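Peroxisomal fatty acid beta-oxidation multifunctional protein MFP2 (Arabidopsis thaliana, PDB 2WTB) catalyses the hydration of long-chain enoyl-CoA and the oxidation of 3-hydroxyacyl-CoA in peroxisomal fatty acid beta-oxidation during seed germination. Local coordinates at residues E45-N50 / E99-P104; M501-T506 / V636-R641; G670-A675 / L713-V718. All coordinates share one frame; numbering follows the deposited sequence.

Contact 1: E45-N50 / E99-P104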
ATOM      1  N   GLU A  45      36.693 -16.904  11.133  1.00 60.11           N
ATOM      2  CA  GLU A  45      37.028 -18.086  11.915  1.00 66.69           C
ATOM      3  C   GLU A  45      37.011 -19.342  11.050  1.00 67.16           C
ATOM      4  O   GLU A  45      37.950 -20.138  11.078  1.00 75.41           O
ATOM      5  CB  GLU A  45      36.062 -18.250  13.092  1.00 72.20           C
ATOM      6  CG  GLU A  45      36.155 -19.605  13.780  1.00 72.99           C
ATOM      7  CD  GLU A  45      35.231 -19.724  14.978  1.00 74.47           C
ATOM      8  OE1 GLU A  45      34.598 -18.711  15.348  1.00 69.90           O
ATOM      9  OE2 GLU A  45      35.140 -20.831  15.551  1.00 72.39           O
ATOM     10  N   ALA A  46      35.939 -19.511  10.282  1.00 60.07           N
ATOM     11  CA  ALA A  46      35.767 -20.702   9.455  1.00 60.58           C
ATOM     12  C   ALA A  46      36.897 -20.857   8.443  1.00 61.00           C
ATOM     13  O   ALA A  46      37.311 -21.972   8.126  1.00 51.38           O
ATOM     14  CB  ALA A  46      34.419 -20.669   8.749  1.00 53.10           C
ATOM     15  N   LEU A  47      37.394 -19.734   7.937  1.00 62.44           N
ATOM     16  CA  LEU A  47      38.438 -19.764   6.919  1.00 68.17           C
ATOM     17  C   LEU A  47      39.823 -19.896   7.548  1.00 79.49           C
ATOM     18  O   LEU A  47      40.834 -19.927   6.847  1.00 89.36           O
ATOM     19  CB  LEU A  47      38.356 -18.521   6.030  1.00 51.61           C
ATOM     20  CG  LEU A  47      37.007 -18.309   5.335  1.00 49.12           C
ATOM     21  CD1 LEU A  47      36.906 -16.917   4.726  1.00 51.54           C
ATOM     22  CD2 LEU A  47      36.766 -19.383   4.282  1.00 44.37           C
ATOM     23  N   SER A  48      39.861 -19.980   8.874  1.00 74.49           N
ATOM     24  CA  SER A  48      41.118 -20.145   9.596  1.00 75.56           C
ATOM     25  C   SER A  48      41.181 -21.500  10.289  1.00 76.34           C
ATOM     26  O   SER A  48      42.262 -22.000  10.601  1.00 83.84           O
ATOM     27  CB  SER A  48      41.299 -19.026  10.622  1.00 79.72           C
ATOM     28  OG  SER A  48      41.303 -17.759   9.990  1.00 93.86           O
ATOM     29  N   ARG A  49      40.016 -22.092  10.528  1.00 63.01           N
ATOM     30  CA  ARG A  49      39.939 -23.386  11.194  1.00 65.07           C
ATOM     31  C   ARG A  49      40.227 -24.532  10.228  1.00 68.91           C
ATOM     32  O   ARG A  49      39.595 -24.649   9.180  1.00 67.18           O
ATOM     33  CB  ARG A  49      38.569 -23.573  11.852  1.00 64.74           C
ATOM     34  CG  ARG A  49      38.358 -22.707  13.084  1.00 66.91           C
ATOM     35  CD  ARG A  49      36.996 -22.944  13.712  1.00 59.11           C
ATOM     36  NE  ARG A  49      36.762 -24.354  14.005  1.00 57.26           N
ATOM     37  CZ  ARG A  49      35.754 -24.803  14.745  1.00 63.75           C
ATOM     38  NH1 ARG A  49      34.889 -23.950  15.275  1.00 69.86           N
ATOM     39  NH2 ARG A  49      35.612 -26.101  14.959  1.00 66.40           N
ATOM     40  N   ASN A  50      41.187 -25.374  10.593  1.00 82.60           N
ATOM     41  CA  ASN A  50      41.567 -26.510   9.761  1.00 85.02           C
ATOM     42  C   ASN A  50      40.464 -27.554   9.666  1.00 76.90           C
ATOM     43  O   ASN A  50      40.367 -28.278   8.675  1.00 79.04           O
ATOM     44  CB  ASN A  50      42.850 -27.150  10.291  1.00 92.18           C
ATOM     45  CG  ASN A  50      44.042 -26.222  10.196  1.00104.55           C
ATOM     46  OD1 ASN A  50      44.160 -25.442   9.250  1.00105.34           O
ATOM     47  ND2 ASN A  50      44.935 -26.303  11.175  1.00115.51           N
ATOM     48  N   GLU A  99      32.308 -14.505  -0.933  1.00 49.04           N
ATOM     49  CA  GLU A  99      32.224 -15.098  -2.261  1.00 48.35           C
ATOM     50  C   GLU A  99      33.587 -15.489  -2.829  1.00 53.57           C
ATOM     51  O   GLU A  99      33.705 -16.489  -3.535  1.00 50.09           O
ATOM     52  CB  GLU A  99      31.503 -14.155  -3.223  1.00 41.71           C
ATOM     53  CG  GLU A  99      31.171 -14.779  -4.571  1.00 35.45           C
ATOM     54  CD  GLU A  99      30.567 -13.776  -5.534  1.00 59.02           C
ATOM     55  OE1 GLU A  99      31.155 -12.683  -5.700  1.00 53.95           O
ATOM     56  OE2 GLU A  99      29.506 -14.079  -6.120  1.00 52.96           O
ATOM     57  N   ALA A 100      34.610 -14.697  -2.518  1.00 50.10           N
ATOM     58  CA  ALA A 100      35.951 -14.936  -3.044  1.00 49.37           C
ATOM     59  C   ALA A 100      36.822 -15.740  -2.081  1.00 52.25           C
ATOM     60  O   ALA A 100      38.049 -15.721  -2.181  1.00 64.92           O
ATOM     61  CB  ALA A 100      36.628 -13.613  -3.397  1.00 42.13           C
ATOM     62  N   ALA A 101      36.184 -16.444  -1.152  1.00 55.00           N
ATOM     63  CA  ALA A 101      36.909 -17.265  -0.187  1.00 52.04           C
ATOM     64  C   ALA A 101      37.384 -18.566  -0.821  1.00 54.65           C
ATOM     65  O   ALA A 101      36.849 -19.002  -1.841  1.00 55.43           O
ATOM     66  CB  ALA A 101      36.038 -17.555   1.026  1.00 37.97           C
ATOM     67  N   ARG A 102      38.394 -19.181  -0.215  1.00 58.15           N
ATOM     68  CA  ARG A 102      38.889 -20.469  -0.690  1.00 69.16           C
ATOM     69  C   ARG A 102      38.145 -21.631  -0.038  1.00 63.40           C
ATOM     70  O   ARG A 102      38.643 -22.753   0.014  1.00 67.04           O
ATOM     71  CB  ARG A 102      40.400 -20.588  -0.483  1.00 87.28           C
ATOM     72  CG  ARG A 102      41.211 -20.061  -1.662  1.00103.42           C
ATOM     73  CD  ARG A 102      42.707 -20.059  -1.377  1.00112.39           C
ATOM     74  NE  ARG A 102      43.097 -18.958  -0.502  1.00117.89           N
ATOM     75  CZ  ARG A 102      44.354 -18.609  -0.256  1.00123.19           C
ATOM     76  NH1 ARG A 102      45.351 -19.275  -0.822  1.00122.26           N
ATOM     77  NH2 ARG A 102      44.616 -17.592   0.555  1.00128.09           N
ATOM     78  N   LYS A 103      36.946 -21.342   0.458  1.00 54.77           N
ATOM     79  CA  LYS A 103      36.036 -22.364   0.953  1.00 52.19           C
ATOM     80  C   LYS A 103      34.623 -22.028   0.499  1.00 58.71           C
ATOM     81  O   LYS A 103      34.161 -20.901   0.685  1.00 59.33           O
ATOM     82  CB  LYS A 103      36.098 -22.464   2.476  1.00 49.28           C
ATOM     83  CG  LYS A 103      37.381 -23.089   2.997  1.00 50.37           C
ATOM     84  CD  LYS A 103      37.408 -23.128   4.515  1.00 51.11           C
ATOM     85  CE  LYS A 103      38.698 -23.761   5.014  1.00 52.17           C
ATOM     86  NZ  LYS A 103      38.810 -23.703   6.495  1.00 57.78           N
ATOM     87  N   PRO A 104      33.929 -23.010  -0.098  1.00 61.14           N
ATOM     88  CA  PRO A 104      32.622 -22.787  -0.722  1.00 48.48           C
ATOM     89  C   PRO A 104      31.528 -22.536   0.309  1.00 45.48           C
ATOM     90  O   PRO A 104      31.558 -23.113   1.395  1.00 48.82           O
ATOM     91  CB  PRO A 104      32.347 -24.108  -1.456  1.00 47.23           C
ATOM     92  CG  PRO A 104      33.608 -24.923  -1.341  1.00 59.30           C
ATOM     93  CD  PRO A 104      34.313 -24.429  -0.129  1.00 62.73           C
TER
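Lys103 reaches across from the loop 99-104 as a straight rod: CG lies anti to its own carbonyl carbon (chi1 -72°), and every torsion beyond is extended. That stretch delivers NZ to segment 45-50, at the end of helix 33-46, where it donates a hydrogen bond to Ala46 O, 2.8 Å away. The ammonium lies in the carbonyl plane, with a C=O...N angle of 152°. Arg49 O lies 3.0 Å from the same NZ, and Val52 O also accepts a hydrogen bond from it, so the charged tip sits among backbone carbonyls. Leu47 runs the opposite way alongside the lysine, its CD2 packing 3.6 Å from Lys103 CB. Both leucine methyls also meet Ala101, with CD2 3.8 Å from Ala101 CB. In this N-terminal crotonase-type domain, the contact joins the exit of helix 33-46 to the loop leading from helix 88-99 into strand 105-109, a neighbour of strand 54-59 in the sheet. A methionine here would remove the ammonium that bonds Ala46 O and Val52 O, and would probably loosen the hold of the loop on the end of helix 33-46. Arg49 turns its guanidinium away from the lysine, toward Asp51 and Glu45, with which it forms salt bridges. Its NH1 lies 3.1 Å from Glu45 OE2, which accepts through its anti lone pair at the edge of the guanidinium.

Contact 2: M501-T506 / V636-R641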
ATOM      1  N   MET A 501     -12.263  14.880   3.560  1.00 70.12           N
ATOM      2  CA  MET A 501     -10.938  15.407   3.284  1.00 69.16           C
ATOM      3  C   MET A 501     -10.865  16.003   1.883  1.00 77.96           C
ATOM      4  O   MET A 501     -10.316  17.088   1.683  1.00 76.20           O
ATOM      5  CB  MET A 501      -9.920  14.279   3.405  1.00 68.96           C
ATOM      6  CG  MET A 501      -8.581  14.678   3.972  1.00 70.13           C
ATOM      7  SD  MET A 501      -7.529  13.227   4.139  1.00 80.75           S
ATOM      8  CE  MET A 501      -6.215  13.886   5.152  1.00193.38           C
ATOM      9  N   PHE A 502     -11.428  15.286   0.915  1.00 79.02           N
ATOM     10  CA  PHE A 502     -11.290  15.649  -0.491  1.00 79.83           C
ATOM     11  C   PHE A 502     -12.514  16.331  -1.093  1.00 81.46           C
ATOM     12  O   PHE A 502     -12.590  16.512  -2.310  1.00 83.27           O
ATOM     13  CB  PHE A 502     -10.925  14.415  -1.323  1.00 70.33           C
ATOM     14  CG  PHE A 502      -9.473  14.045  -1.248  1.00 68.24           C
ATOM     15  CD1 PHE A 502      -8.561  14.596  -2.130  1.00 80.76           C
ATOM     16  CD2 PHE A 502      -9.019  13.156  -0.293  1.00 62.07           C
ATOM     17  CE1 PHE A 502      -7.222  14.262  -2.064  1.00 79.46           C
ATOM     18  CE2 PHE A 502      -7.682  12.817  -0.223  1.00 64.32           C
ATOM     19  CZ  PHE A 502      -6.783  13.371  -1.109  1.00 66.84           C
ATOM     20  N   PHE A 503     -13.472  16.718  -0.257  1.00 71.07           N
ATOM     21  CA  PHE A 503     -14.650  17.401  -0.779  1.00 74.56           C
ATOM     22  C   PHE A 503     -14.325  18.797  -1.330  1.00 74.12           C
ATOM     23  O   PHE A 503     -14.928  19.222  -2.314  1.00 68.77           O
ATOM     24  CB  PHE A 503     -15.806  17.428   0.236  1.00 71.75           C
ATOM     25  CG  PHE A 503     -15.823  18.639   1.128  1.00 75.85           C
ATOM     26  CD1 PHE A 503     -16.195  19.879   0.633  1.00 81.60           C
ATOM     27  CD2 PHE A 503     -15.502  18.529   2.472  1.00 73.58           C
ATOM     28  CE1 PHE A 503     -16.219  20.992   1.455  1.00 85.93           C
ATOM     29  CE2 PHE A 503     -15.526  19.636   3.300  1.00 73.49           C
ATOM     30  CZ  PHE A 503     -15.887  20.868   2.791  1.00 83.90           C
ATOM     31  N   PRO A 504     -13.367  19.509  -0.705  1.00 76.16           N
ATOM     32  CA  PRO A 504     -12.948  20.816  -1.230  1.00 81.97           C
ATOM     33  C   PRO A 504     -12.225  20.687  -2.571  1.00 77.10           C
ATOM     34  O   PRO A 504     -12.307  21.580  -3.412  1.00 77.34           O
ATOM     35  CB  PRO A 504     -11.974  21.328  -0.162  1.00 74.06           C
ATOM     36  CG  PRO A 504     -12.300  20.553   1.067  1.00 73.83           C
ATOM     37  CD  PRO A 504     -12.708  19.203   0.576  1.00 69.56           C
ATOM     38  N   TYR A 505     -11.518  19.575  -2.743  1.00 75.77           N
ATOM     39  CA  TYR A 505     -10.801  19.252  -3.972  1.00 58.11           C
ATOM     40  C   TYR A 505     -11.609  19.587  -5.221  1.00 76.97           C
ATOM     41  O   TYR A 505     -11.215  20.441  -6.016  1.00 82.29           O
ATOM     42  CB  TYR A 505     -10.464  17.763  -3.948  1.00 77.81           C
ATOM     43  CG  TYR A 505      -9.672  17.226  -5.115  1.00 75.46           C
ATOM     44  CD1 TYR A 505      -8.380  17.664  -5.371  1.00 74.96           C
ATOM     45  CD2 TYR A 505     -10.201  16.232  -5.928  1.00 75.79           C
ATOM     46  CE1 TYR A 505      -7.650  17.149  -6.427  1.00 76.95           C
ATOM     47  CE2 TYR A 505      -9.480  15.711  -6.981  1.00 76.13           C
ATOM     48  CZ  TYR A 505      -8.207  16.171  -7.227  1.00 76.38           C
ATOM     49  OH  TYR A 505      -7.494  15.646  -8.278  1.00 75.09           O
ATOM     50  N   THR A 506     -12.743  18.916  -5.385  1.00 68.66           N
ATOM     51  CA  THR A 506     -13.591  19.114  -6.557  1.00 66.83           C
ATOM     52  C   THR A 506     -14.220  20.507  -6.628  1.00 68.35           C
ATOM     53  O   THR A 506     -14.376  21.066  -7.712  1.00 67.90           O
ATOM     54  CB  THR A 506     -14.696  18.045  -6.630  1.00 64.78           C
ATOM     55  OG1 THR A 506     -14.162  16.856  -7.224  1.00 70.32           O
ATOM     56  CG2 THR A 506     -15.863  18.535  -7.469  1.00 75.38           C
ATOM     57  N   VAL A 636      -5.537  20.331   2.506  1.00 74.53           N
ATOM     58  CA  VAL A 636      -4.686  20.364   3.688  1.00 75.14           C
ATOM     59  C   VAL A 636      -5.450  21.035   4.817  1.00 70.16           C
ATOM     60  O   VAL A 636      -5.493  20.539   5.944  1.00 69.75           O
ATOM     61  CB  VAL A 636      -3.391  21.159   3.444  1.00 71.51           C
ATOM     62  CG1 VAL A 636      -2.621  21.333   4.750  1.00 55.91           C
ATOM     63  CG2 VAL A 636      -2.530  20.478   2.396  1.00 65.78           C
ATOM     64  N   ASN A 637      -6.059  22.170   4.496  1.00 58.72           N
ATOM     65  CA  ASN A 637      -6.848  22.928   5.454  1.00 69.68           C
ATOM     66  C   ASN A 637      -7.898  22.049   6.129  1.00 73.42           C
ATOM     67  O   ASN A 637      -8.101  22.124   7.342  1.00 78.50           O
ATOM     68  CB  ASN A 637      -7.519  24.111   4.755  1.00 55.23           C
ATOM     69  CG  ASN A 637      -8.003  25.164   5.724  1.00 66.55           C
ATOM     70  OD1 ASN A 637      -7.587  25.198   6.883  1.00 66.77           O
ATOM     71  ND2 ASN A 637      -8.884  26.038   5.254  1.00 70.09           N
ATOM     72  N   GLU A 638      -8.557  21.213   5.334  1.00 64.67           N
ATOM     73  CA  GLU A 638      -9.625  20.359   5.833  1.00 59.82           C
ATOM     74  C   GLU A 638      -9.052  19.190   6.623  1.00 64.37           C
ATOM     75  O   GLU A 638      -9.615  18.778   7.638  1.00 67.07           O
ATOM     76  CB  GLU A 638     -10.486  19.851   4.677  1.00 59.80           C
ATOM     77  CG  GLU A 638     -11.787  19.202   5.113  1.00 66.55           C
ATOM     78  CD  GLU A 638     -12.696  20.161   5.858  1.00 71.51           C
ATOM     79  OE1 GLU A 638     -12.749  21.351   5.481  1.00 76.49           O
ATOM     80  OE2 GLU A 638     -13.362  19.723   6.819  1.00 73.28           O
ATOM     81  N   ALA A 639      -7.928  18.662   6.149  1.00 59.96           N
ATOM     82  CA  ALA A 639      -7.236  17.587   6.843  1.00 48.45           C
ATOM     83  C   ALA A 639      -6.866  18.025   8.254  1.00 65.66           C
ATOM     84  O   ALA A 639      -6.890  17.225   9.189  1.00 80.35           O
ATOM     85  CB  ALA A 639      -5.994  17.174   6.076  1.00 47.85           C
ATOM     86  N   CYS A 640      -6.524  19.301   8.401  1.00 65.24           N
ATOM     87  CA  CYS A 640      -6.150  19.850   9.698  1.00 63.81           C
ATOM     88  C   CYS A 640      -7.349  19.956  10.632  1.00 65.27           C
ATOM     89  O   CYS A 640      -7.235  19.692  11.826  1.00 66.61           O
ATOM     90  CB  CYS A 640      -5.476  21.212   9.534  1.00 69.09           C
ATOM     91  SG  CYS A 640      -3.825  21.120   8.816  1.00 71.99           S
ATOM     92  N   ARG A 641      -8.496  20.348  10.083  1.00 62.08           N
ATOM     93  CA  ARG A 641      -9.738  20.358  10.845  1.00 55.47           C
ATOM     94  C   ARG A 641     -10.019  18.950  11.360  1.00 69.49           C
ATOM     95  O   ARG A 641     -10.307  18.749  12.542  1.00 64.19           O
ATOM     96  CB  ARG A 641     -10.902  20.828   9.974  1.00 52.74           C
ATOM     97  CG  ARG A 641     -10.794  22.261   9.478  1.00 60.51           C
ATOM     98  CD  ARG A 641     -12.101  22.709   8.834  1.00 63.69           C
ATOM     99  NE  ARG A 641     -12.100  24.128   8.486  1.00 65.97           N
ATOM    100  CZ  ARG A 641     -11.804  24.600   7.280  1.00 74.68           C
ATOM    101  NH1 ARG A 641     -11.480  23.766   6.300  1.00 77.88           N
ATOM    102  NH2 ARG A 641     -11.830  25.907   7.050  1.00 69.32           N
TER
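Glu638 and Ala639 present the face of helix 624-644 that meets helix 498-514. The tightest packing is at Met501, whose extended chain brings CE to 3.4 Å from Ala639 CB. One residue earlier in helix 624-644, Glu638 CB rests 4.1 Å from Pro504 CG. The glutamate chain leaves with CG anti to the backbone N (chi1 -168°), then bends at chi2, which carries its carboxylate against the Phe503 ring, the two side chains crossing at about a right angle. There Phe503 CE2 lies 3.9 Å from Glu638 CD, and the ring and carboxylate planes are 51° apart. The segments run nearly antiparallel, at 159°, with axes 8.2 Å apart. This is helix-on-helix packing in the all-helical C-terminal part of the protein; segment 501-506 belongs to the 3-hydroxyacyl-CoA dehydrogenase C-terminal family, whereas its partner lies much later in the chain. Pro504, which has no N-H to give to the preceding turn, sits at a kink in helix 498-514, and its CD packs over one face of the Phe503 ring. Phe503 is further fixed by stacking on Phe554. The buried carboxylate is held by charge: Glu638 OE2 forms salt bridges with Arg561 and Arg500, while OE1 takes a weak, bent bond from Arg641 NH1 at 2.8 Å. Such a cluster of arginines would probably keep the glutamate ionised. Farther out, Leu654 of helix 651-662 touches both Met501 and Ala639.

Contact 3: G670-A675 / L713-V718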
ATOM      1  N   GLY A 670       2.017  11.721   1.602  1.00 63.81           N
ATOM      2  CA  GLY A 670       0.632  11.835   2.019  1.00 64.62           C
ATOM      3  C   GLY A 670       0.236  13.289   2.176  1.00 64.94           C
ATOM      4  O   GLY A 670       1.096  14.161   2.266  1.00 58.79           O
ATOM      5  N   ILE A 671      -1.066  13.551   2.222  1.00 71.69           N
ATOM      6  CA  ILE A 671      -1.572  14.919   2.245  1.00 66.20           C
ATOM      7  C   ILE A 671      -0.952  15.751   3.371  1.00 61.24           C
ATOM      8  O   ILE A 671      -0.695  16.940   3.200  1.00 64.49           O
ATOM      9  CB  ILE A 671      -3.113  14.949   2.358  1.00 77.05           C
ATOM     10  CG1 ILE A 671      -3.711  15.963   1.381  1.00 90.87           C
ATOM     11  CG2 ILE A 671      -3.544  15.245   3.784  1.00 84.95           C
ATOM     12  CD1 ILE A 671      -3.537  17.397   1.808  1.00 96.20           C
ATOM     13  N   MET A 672      -0.701  15.123   4.517  1.00 63.63           N
ATOM     14  CA  MET A 672      -0.147  15.838   5.664  1.00 68.62           C
ATOM     15  C   MET A 672       1.376  15.888   5.615  1.00 71.17           C
ATOM     16  O   MET A 672       1.976  16.931   5.868  1.00 73.23           O
ATOM     17  CB  MET A 672      -0.620  15.216   6.980  1.00 72.39           C
ATOM     18  CG  MET A 672      -2.119  15.329   7.219  1.00 74.02           C
ATOM     19  SD  MET A 672      -2.671  17.009   7.581  1.00 68.21           S
ATOM     20  CE  MET A 672      -1.895  17.282   9.172  1.00 71.47           C
ATOM     21  N   PHE A 673       1.999  14.760   5.289  1.00 55.22           N
ATOM     22  CA  PHE A 673       3.449  14.714   5.126  1.00 61.15           C
ATOM     23  C   PHE A 673       3.901  15.711   4.060  1.00 72.91           C
ATOM     24  O   PHE A 673       4.960  16.328   4.181  1.00 81.99           O
ATOM     25  CB  PHE A 673       3.904  13.302   4.755  1.00 57.52           C
ATOM     26  CG  PHE A 673       5.391  13.165   4.590  1.00 66.90           C
ATOM     27  CD1 PHE A 673       6.176  12.686   5.625  1.00 65.93           C
ATOM     28  CD2 PHE A 673       6.007  13.509   3.395  1.00 70.25           C
ATOM     29  CE1 PHE A 673       7.545  12.555   5.474  1.00 70.54           C
ATOM     30  CE2 PHE A 673       7.377  13.382   3.241  1.00 72.62           C
ATOM     31  CZ  PHE A 673       8.145  12.903   4.279  1.00 64.74           C
ATOM     32  N   TRP A 674       3.087  15.861   3.019  1.00 72.96           N
ATOM     33  CA  TRP A 674       3.383  16.777   1.924  1.00 67.75           C
ATOM     34  C   TRP A 674       3.219  18.221   2.379  1.00 71.24           C
ATOM     35  O   TRP A 674       4.032  19.081   2.046  1.00 63.87           O
ATOM     36  CB  TRP A 674       2.471  16.484   0.728  1.00 62.73           C
ATOM     37  CG  TRP A 674       2.622  17.440  -0.417  1.00 73.76           C
ATOM     38  CD1 TRP A 674       3.673  17.519  -1.285  1.00 71.81           C
ATOM     39  CD2 TRP A 674       1.683  18.441  -0.834  1.00 68.05           C
ATOM     40  NE1 TRP A 674       3.451  18.513  -2.206  1.00 66.18           N
ATOM     41  CE2 TRP A 674       2.237  19.094  -1.953  1.00 64.52           C
ATOM     42  CE3 TRP A 674       0.432  18.853  -0.364  1.00 66.88           C
ATOM     43  CZ2 TRP A 674       1.582  20.134  -2.612  1.00 68.84           C
ATOM     44  CZ3 TRP A 674      -0.218  19.887  -1.020  1.00 76.00           C
ATOM     45  CH2 TRP A 674       0.360  20.516  -2.133  1.00 74.89           C
ATOM     46  N   ALA A 675       2.167  18.475   3.151  1.00 67.28           N
ATOM     47  CA  ALA A 675       1.906  19.809   3.685  1.00 73.81           C
ATOM     48  C   ALA A 675       3.097  20.337   4.479  1.00 74.23           C
ATOM     49  O   ALA A 675       3.508  21.483   4.305  1.00 75.70           O
ATOM     50  CB  ALA A 675       0.646  19.806   4.547  1.00 66.12           C
ATOM     51  N   LEU A 713       5.410  22.315  12.790  1.00 74.25           N
ATOM     52  CA  LEU A 713       4.904  21.222  11.965  1.00 78.16           C
ATOM     53  C   LEU A 713       3.427  20.944  12.232  1.00 80.09           C
ATOM     54  O   LEU A 713       2.973  20.994  13.374  1.00 87.46           O
ATOM     55  CB  LEU A 713       5.726  19.948  12.181  1.00 72.98           C
ATOM     56  CG  LEU A 713       7.238  20.066  11.979  1.00 71.84           C
ATOM     57  CD1 LEU A 713       7.909  20.596  13.240  1.00 73.68           C
ATOM     58  CD2 LEU A 713       7.827  18.724  11.585  1.00 59.85           C
ATOM     59  N   LEU A 714       2.685  20.648  11.169  1.00 73.12           N
ATOM     60  CA  LEU A 714       1.253  20.399  11.275  1.00 72.82           C
ATOM     61  C   LEU A 714       0.957  18.965  11.704  1.00 69.65           C
ATOM     62  O   LEU A 714      -0.071  18.693  12.324  1.00 79.87           O
ATOM     63  CB  LEU A 714       0.558  20.692   9.942  1.00 73.70           C
ATOM     64  CG  LEU A 714       0.634  22.126   9.415  1.00 73.83           C
ATOM     65  CD1 LEU A 714      -0.062  22.237   8.067  1.00 66.34           C
ATOM     66  CD2 LEU A 714       0.032  23.099  10.415  1.00 72.93           C
ATOM     67  N   SER A 715       1.859  18.053  11.365  1.00 62.69           N
ATOM     68  CA  SER A 715       1.659  16.638  11.655  1.00 74.51           C
ATOM     69  C   SER A 715       1.948  16.324  13.118  1.00 82.33           C
ATOM     70  O   SER A 715       1.661  15.226  13.594  1.00 78.44           O
ATOM     71  CB  SER A 715       2.533  15.774  10.741  1.00 71.47           C
ATOM     72  OG  SER A 715       2.116  15.882   9.391  1.00 65.39           O
ATOM     73  N   ALA A 716       2.516  17.296  13.824  1.00 88.70           N
ATOM     74  CA  ALA A 716       2.808  17.140  15.243  1.00 82.66           C
ATOM     75  C   ALA A 716       1.529  16.837  16.017  1.00 77.08           C
ATOM     76  O   ALA A 716       0.471  17.389  15.714  1.00 57.47           O
ATOM     77  CB  ALA A 716       3.477  18.392  15.788  1.00 80.72           C
ATOM     78  N   PRO A 717       1.627  15.951  17.018  1.00 66.10           N
ATOM     79  CA  PRO A 717       0.480  15.533  17.831  1.00 70.66           C
ATOM     80  C   PRO A 717      -0.279  16.722  18.400  1.00 72.67           C
ATOM     81  O   PRO A 717       0.326  17.743  18.727  1.00 73.43           O
ATOM     82  CB  PRO A 717       1.132  14.734  18.962  1.00 67.17           C
ATOM     83  CG  PRO A 717       2.381  14.196  18.357  1.00 62.96           C
ATOM     84  CD  PRO A 717       2.868  15.269  17.426  1.00 64.32           C
ATOM     85  N   VAL A 718      -1.596  16.583  18.513  1.00 55.56           N
ATOM     86  CA  VAL A 718      -2.436  17.642  19.052  1.00 69.44           C
ATOM     87  C   VAL A 718      -2.250  17.760  20.561  1.00 76.61           C
ATOM     88  O   VAL A 718      -2.271  16.759  21.277  1.00 73.71           O
ATOM     89  CB  VAL A 718      -3.918  17.390  18.736  1.00 66.18           C
ATOM     90  CG1 VAL A 718      -4.780  18.500  19.311  1.00 57.54           C
ATOM     91  CG2 VAL A 718      -4.122  17.268  17.231  1.00 69.27           C
TER
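Met672 has its CG anti to its own carbonyl carbon (chi1 -65°) and then bends at both chi2 (-71°) and chi3 (-67°), a doubly folded chain that swings CE over to the loop 713-718. Ser715 adopts the corresponding first rotamer, its OG beside its own backbone N and directed at helix 671-678. In the all-helical C-terminal region, the start of helix 671-678 packs here against the loop that follows helix 702-710. Met672 CE comes to 3.9 Å from Leu714 O and to 4.3 Å from Leu714 CB, so the thioether's terminal methyl lies against both backbone and side chain of that residue. Ala675, one turn on from Met672, extends the apolar patch: its CB is 4.3 Å from Leu714 CD1. These are van der Waals contacts of moderate closeness, and the polar fastening comes from a neighbour: Asp676 accepts from the backbone N-H groups of both Leu714 and Ser715, one carboxylate oxygen for each. At the other end of the helix segment, Gly670 occupies the N-cap position, with a positive phi that suits a residue without a side chain; Asp655 OD1 accepts from the backbone N of Met672 and of Phe673, tying this first turn to helix 651-662. The far end of the loop is held by Arg707, bonded to Ala716 O. Between the two segments, Ser715 OG stands equally near two atoms of one residue, 3.7 Å from Met672 O and 3.7 Å from Met672 CB.

Overall arrangement
From the N terminus, contact 1 comes first, closing a loop of 48 intervening residues within the hydratase/isomerase region. The chain then runs through the NAD-binding region before contact 2 opens; its 129 intervening residues, about half helical and without strand, connect two helices far apart in sequence. Contact 3 closes a shorter excursion of 37 residues near the end of the modelled chain. The three follow in series, neither nested nor crossing. Contact 1 is remote, its centre 61 Å from that of contact 2 and 52 Å from that of contact 3. Contacts 2 and 3 touch: helix 671-678 packs on Met501, Val636 and Ala639, with Met501 CE 3.3 Å from Ile671 CG2, joining helices 498-514 and 624-644 to the C-terminal tail.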